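Local coordinates for lipoprotein (Klebsiella pneumoniae subsp. pneumoniae, PDB 4HWM), which is of unknown function but belongs to the YedD-like family of bacterial lipoproteins and folds into a closed antiparallel beta barrel, at residues S32-P37 against D96-S101; D50-R55 against V60-G65. All blocks are in the same frame, centred on the assembly; numbering follows the deposited sequence. Where two conformers were deposited one is given.

How the contacts relate
From the N terminus, the chain first runs through segment 32-37, in the loop between strands 23-26 and 40-45. It then enters the hairpin of contact 2, where 60-65 turns back on 50-55 and closes a short loop of four residues. Only after further strands does 96-101 return to 32-37, so contact 1 closes a far longer loop of 58 residues with contact 2 nested inside it. Contact 1 ties an inter-strand loop to the start of the last barrel strand, whereas contact 2 joins two neighbouring strands. Their centres lie about 15 Å apart, yet R55 links them: it forms a salt bridge with D96 and packs against M34 and M98.

Contact 1: residues S32-P37 against D96-S101; sequences SAMMSP and DRMTLS
The methyl group of A33 lies against the guanidinium of R97, its CB 3.5 Å from R97 NH1 and approaching obliquely. R97 makes this contact by folding back: CG sits beside its own backbone N, and a bend at chi3 (-71°) swings the guanidinium round to A33. On either side of the methyl contact a water joins the two backbones or a backbone and a side chain. One water accepts from A33 N at 3.0 Å and donates to R97 O at 2.8 Å. The other donates to A33 O at 2.7 Å and accepts from R97 NH2 at 2.8 Å, lying in the guanidinium plane at its edge. Both peptide polar atoms of A33 are thus used, and R97 takes part through its carbonyl and its side chain.

Deeper in, the selenomethionines M34 and M98 cross at about a right angle. M98 runs out straight to its selenium before bending at chi3 (-71°), and M34 bends there the opposite way (86°). M34 SE is 3.8 Å from M98 SE in the M34 conformer given; a second conformer was deposited, so this part of the contact is less certain. Both side chains also pack on A41 of strand 40-45 and on R55 of strand 50-56. D96 and R97 both have left-handed backbone conformations, making a tight type I' turn that leads from strand 92-95 into 98-103.

No direct hydrogen bond crosses between the segments. Two bridging waters supply the polar coupling and A33, M34 and M98 the apolar part, which implies that the loop is seated against the turn partly through water and partly through side-chain packing.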
loop_
_atom_site.group_PDB
_atom_site.type_symbol
_atom_site.label_atom_id
_atom_site.label_comp_id
_atom_site.label_asym_id
_atom_site.label_seq_id
_atom_site.Cartn_x
_atom_site.Cartn_y
_atom_site.Cartn_z
ATOM N N SER A 32 -16.496 -4.212 -1.876
ATOM C CA SER A 32 -17.549 -3.513 -2.624
ATOM C C SER A 32 -17.027 -2.308 -3.405
ATOM O O SER A 32 -17.660 -1.888 -4.376
ATOM C CB SER A 32 -18.674 -3.102 -1.674
ATOM O OG SER A 32 -18.223 -2.173 -0.716
ATOM N N ALA A 33 -15.888 -1.736 -2.969
ATOM C CA ALA A 33 -15.261 -0.617 -3.652
ATOM C C ALA A 33 -14.651 -0.977 -5.001
ATOM O O ALA A 33 -14.445 -0.105 -5.841
ATOM C CB ALA A 33 -14.171 0.016 -2.763
HETATM N N MSE A 34 -14.392 -2.267 -5.217
HETATM C CA MSE A 34 -13.661 -2.709 -6.379
HETATM C C MSE A 34 -14.582 -3.122 -7.510
HETATM O O MSE A 34 -15.789 -3.290 -7.333
HETATM C CB MSE A 34 -12.733 -3.830 -5.968
HETATM C CG MSE A 34 -11.664 -3.379 -4.942
HETATM SE SE MSE A 34 -10.218 -4.631 -4.713
HETATM C CE MSE A 34 -9.081 -4.029 -6.171
HETATM N N MSE A 35 -13.976 -3.315 -8.668
HETATM C CA MSE A 35 -14.727 -3.545 -9.893
HETATM C C MSE A 35 -15.580 -4.820 -9.875
HETATM O O MSE A 35 -16.643 -4.885 -10.475
HETATM C CB MSE A 35 -13.742 -3.510 -11.067
HETATM C CG MSE A 35 -14.300 -3.241 -12.407
HETATM SE SE MSE A 35 -15.330 -1.604 -12.493
HETATM C CE MSE A 35 -16.016 -1.974 -14.246
ATOM N N SER A 36 -15.125 -5.840 -9.167
ATOM C CA SER A 36 -15.785 -7.128 -9.129
ATOM C C SER A 36 -15.308 -7.924 -7.908
ATOM O O SER A 36 -14.197 -7.661 -7.434
ATOM C CB SER A 36 -15.446 -7.891 -10.409
ATOM O OG SER A 36 -16.458 -8.866 -10.690
ATOM N N PRO A 37 -16.112 -8.898 -7.418
ATOM C CA PRO A 37 -15.731 -9.632 -6.217
ATOM C C PRO A 37 -14.376 -10.335 -6.234
ATOM O O PRO A 37 -13.766 -10.476 -5.169
ATOM C CB PRO A 37 -16.863 -10.654 -6.035
ATOM C CG PRO A 37 -18.048 -9.935 -6.602
ATOM C CD PRO A 37 -17.512 -9.202 -7.804
ATOM N N ASP A 96 -8.283 3.043 1.824
ATOM C CA ASP A 96 -9.039 3.462 0.640
ATOM C C ASP A 96 -10.360 2.696 0.484
ATOM O O ASP A 96 -10.654 2.137 -0.561
ATOM C CB ASP A 96 -8.164 3.375 -0.608
ATOM C CG ASP A 96 -8.743 4.136 -1.788
ATOM O OD1 ASP A 96 -9.564 5.065 -1.586
ATOM O OD2 ASP A 96 -8.384 3.772 -2.924
ATOM N N ARG A 97 -11.133 2.653 1.552
ATOM C CA ARG A 97 -12.485 2.092 1.540
ATOM C C ARG A 97 -12.519 0.562 1.426
ATOM O O ARG A 97 -13.565 -0.036 1.153
ATOM C CB ARG A 97 -13.356 2.784 0.450
ATOM C CG ARG A 97 -13.356 4.322 0.608
ATOM C CD ARG A 97 -14.227 5.106 -0.396
ATOM N NE ARG A 97 -13.634 5.068 -1.730
ATOM C CZ ARG A 97 -13.997 4.231 -2.713
ATOM N NH1 ARG A 97 -14.989 3.365 -2.552
ATOM N NH2 ARG A 97 -13.366 4.272 -3.864
HETATM N N MSE A 98 -11.396 -0.071 1.740
HETATM C CA MSE A 98 -11.261 -1.514 1.745
HETATM C C MSE A 98 -10.680 -2.002 3.053
HETATM O O MSE A 98 -10.177 -1.210 3.851
HETATM C CB MSE A 98 -10.314 -1.957 0.639
HETATM C CG MSE A 98 -10.723 -1.471 -0.760
HETATM SE SE MSE A 98 -9.497 -1.905 -2.141
HETATM C CE MSE A 98 -8.074 -0.676 -1.621
ATOM N N THR A 99 -10.769 -3.301 3.254
ATOM C CA THR A 99 -10.156 -3.966 4.413
ATOM C C THR A 99 -9.133 -4.943 3.891
ATOM O O THR A 99 -9.451 -5.812 3.080
ATOM C CB THR A 99 -11.197 -4.721 5.245
ATOM O OG1 THR A 99 -12.166 -3.782 5.744
ATOM C CG2 THR A 99 -10.551 -5.427 6.451
ATOM N N LEU A 100 -7.893 -4.792 4.361
ATOM C CA LEU A 100 -6.784 -5.661 3.957
ATOM C C LEU A 100 -6.251 -6.391 5.186
ATOM O O LEU A 100 -6.192 -5.815 6.263
ATOM C CB LEU A 100 -5.654 -4.884 3.301
ATOM C CG LEU A 100 -5.904 -4.311 1.900
ATOM C CD1 LEU A 100 -6.982 -3.263 1.866
ATOM C CD2 LEU A 100 -4.619 -3.814 1.264
ATOM N N SER A 101 -5.850 -7.631 4.988
ATOM C CA SER A 101 -5.332 -8.492 6.032
ATOM C C SER A 101 -3.843 -8.725 5.883
ATOM O O SER A 101 -3.315 -8.794 4.772
ATOM C CB SER A 101 -6.051 -9.836 5.964
ATOM O OG SER A 101 -7.444 -9.643 6.197
HETATM O O HOH W 1 -14.660 -2.124 -0.299
HETATM O O HOH W 2 -14.767 2.568 -5.595
#

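Contact 2: residues D50-R55 against V60-G65; sequences DTFDCR and VIAQPG
F52 reaches across to both A62 and P64. With CG anti to the backbone N (chi1 -163°), its ring lies alongside P64, both pointing the same way; P64 CG meets the ring edge in plane, 3.8 Å from F52 CE1. A62 comes in obliquely, its CB 3.5 Å from F52 CZ. C54 continues this face: its SG touches A62 CB and V60 CG1, each at 3.9 Å, and C54 is disulfide-bonded to C110 of helix 108-118, which also packs on F52.

On the opposite face, the extended R55 turns its guanidinium edge to D53. R55 NE meets D53 OD1 and R55 NH2 meets D53 OD2, both at 2.9 Å, nearly straight and on syn lone pairs, so the carboxylate is held flat in the guanidinium plane. Y95 also bonds D53 OD2, and D96 gives R55 a second acidic partner. A water donates to Q63 OE1 and, weakly, to D53 OD2. Nearer the other end, T51 OG1, bonded to N76, stands 3.1 Å from G65 CA, on the face where G65 carries no side chain.

Six backbone hydrogen bonds in the pairs T51-G65, D53-Q63 and R55-I61 hold the strands, which run antiparallel at 164°. Such a hairpin of sequential neighbours is the repeating step of an up-and-down antiparallel beta barrel.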
loop_
_atom_site.group_PDB
_atom_site.type_symbol
_atom_site.label_atom_id
_atom_site.label_comp_id
_atom_site.label_asym_id
_atom_site.label_seq_id
_atom_site.Cartn_x
_atom_site.Cartn_y
_atom_site.Cartn_z
ATOM N N ASP A 50 8.394 3.245 2.796
ATOM C CA ASP A 50 8.051 3.142 1.375
ATOM C C ASP A 50 6.830 2.221 1.253
ATOM O O ASP A 50 6.657 1.290 2.034
ATOM C CB ASP A 50 9.189 2.612 0.554
ATOM C CG ASP A 50 10.341 3.573 0.461
ATOM O OD1 ASP A 50 10.247 4.559 -0.272
ATOM O OD2 ASP A 50 11.363 3.357 1.151
ATOM N N THR A 51 5.977 2.509 0.276
ATOM C CA THR A 51 4.789 1.720 0.075
ATOM C C THR A 51 4.601 1.325 -1.370
ATOM O O THR A 51 5.219 1.898 -2.281
ATOM C CB THR A 51 3.554 2.487 0.531
ATOM O OG1 THR A 51 3.329 3.569 -0.373
ATOM C CG2 THR A 51 3.684 2.992 2.012
ATOM N N PHE A 52 3.688 0.386 -1.571
ATOM C CA PHE A 52 3.322 -0.054 -2.919
ATOM C C PHE A 52 1.887 -0.507 -2.895
ATOM O O PHE A 52 1.541 -1.421 -2.128
ATOM C CB PHE A 52 4.233 -1.212 -3.341
ATOM C CG PHE A 52 4.253 -1.491 -4.823
ATOM C CD1 PHE A 52 4.749 -0.554 -5.705
ATOM C CD2 PHE A 52 3.782 -2.693 -5.325
ATOM C CE1 PHE A 52 4.817 -0.842 -7.064
ATOM C CE2 PHE A 52 3.821 -2.967 -6.669
ATOM C CZ PHE A 52 4.308 -2.033 -7.542
ATOM N N ASP A 53 1.060 0.143 -3.713
ATOM C CA ASP A 53 -0.401 -0.088 -3.752
ATOM C C ASP A 53 -0.658 -0.807 -5.070
ATOM O O ASP A 53 -0.424 -0.204 -6.116
ATOM C CB ASP A 53 -1.100 1.276 -3.670
ATOM C CG ASP A 53 -2.614 1.206 -3.806
ATOM O OD1 ASP A 53 -3.133 0.285 -4.449
ATOM O OD2 ASP A 53 -3.266 2.117 -3.276
ATOM N N CYS A 54 -1.062 -2.086 -5.004
ATOM C CA CYS A 54 -1.184 -2.926 -6.205
ATOM C C CYS A 54 -2.558 -3.536 -6.214
ATOM O O CYS A 54 -2.926 -4.241 -5.285
ATOM C CB CYS A 54 -0.099 -4.001 -6.192
ATOM S SG CYS A 54 -0.054 -5.039 -7.639
ATOM N N ARG A 55 -3.326 -3.249 -7.250
ATOM C CA ARG A 55 -4.698 -3.730 -7.351
ATOM C C ARG A 55 -4.848 -4.456 -8.667
ATOM O O ARG A 55 -4.274 -4.050 -9.651
ATOM C CB ARG A 55 -5.655 -2.570 -7.266
ATOM C CG ARG A 55 -5.409 -1.764 -6.013
ATOM C CD ARG A 55 -6.405 -0.706 -5.831
ATOM N NE ARG A 55 -5.953 0.325 -4.903
ATOM C CZ ARG A 55 -6.709 1.239 -4.326
ATOM N NH1 ARG A 55 -8.016 1.303 -4.572
ATOM N NH2 ARG A 55 -6.135 2.130 -3.535
ATOM N N VAL A 60 -3.744 -5.042 -13.917
ATOM C CA VAL A 60 -3.040 -4.628 -12.717
ATOM C C VAL A 60 -2.797 -3.126 -12.782
ATOM O O VAL A 60 -2.430 -2.584 -13.839
ATOM C CB VAL A 60 -1.681 -5.362 -12.637
ATOM C CG1 VAL A 60 -0.867 -4.895 -11.463
ATOM C CG2 VAL A 60 -1.873 -6.870 -12.592
ATOM N N ILE A 61 -3.003 -2.453 -11.662
ATOM C CA ILE A 61 -2.610 -1.071 -11.490
ATOM C C ILE A 61 -1.817 -1.027 -10.193
ATOM O O ILE A 61 -2.318 -1.418 -9.145
ATOM C CB ILE A 61 -3.805 -0.084 -11.490
ATOM C CG1 ILE A 61 -3.307 1.341 -11.208
ATOM C CG2 ILE A 61 -4.888 -0.464 -10.510
ATOM C CD1 ILE A 61 -4.233 2.416 -11.717
ATOM N N ALA A 62 -0.574 -0.596 -10.292
ATOM C CA ALA A 62 0.302 -0.546 -9.145
ATOM C C ALA A 62 1.019 0.809 -9.067
ATOM O O ALA A 62 1.399 1.384 -10.094
ATOM C CB ALA A 62 1.297 -1.685 -9.228
ATOM N N GLN A 63 1.172 1.320 -7.850
ATOM C CA GLN A 63 1.751 2.646 -7.627
ATOM C C GLN A 63 2.606 2.662 -6.386
ATOM O O GLN A 63 2.114 2.354 -5.310
ATOM C CB GLN A 63 0.658 3.698 -7.424
ATOM C CG GLN A 63 -0.380 3.776 -8.563
ATOM C CD GLN A 63 -1.599 4.495 -8.099
ATOM O OE1 GLN A 63 -2.686 3.910 -8.035
ATOM N NE2 GLN A 63 -1.420 5.737 -7.667
ATOM N N PRO A 64 3.882 3.054 -6.529
ATOM C CA PRO A 64 4.696 3.303 -5.348
ATOM C C PRO A 64 4.164 4.513 -4.558
ATOM O O PRO A 64 3.479 5.377 -5.101
ATOM C CB PRO A 64 6.092 3.556 -5.938
ATOM C CG PRO A 64 6.075 2.773 -7.283
ATOM C CD PRO A 64 4.674 3.056 -7.776
ATOM N N GLY A 65 4.511 4.596 -3.276
ATOM C CA GLY A 65 4.163 5.730 -2.440
ATOM C C GLY A 65 5.057 5.811 -1.208
ATOM O O GLY A 65 6.039 5.084 -1.096
HETATM O O HOH W 3 8.463 4.743 -2.292
HETATM O O HOH W 4 1.589 3.262 -2.564
HETATM O O HOH W 5 -3.612 3.637 -5.525
#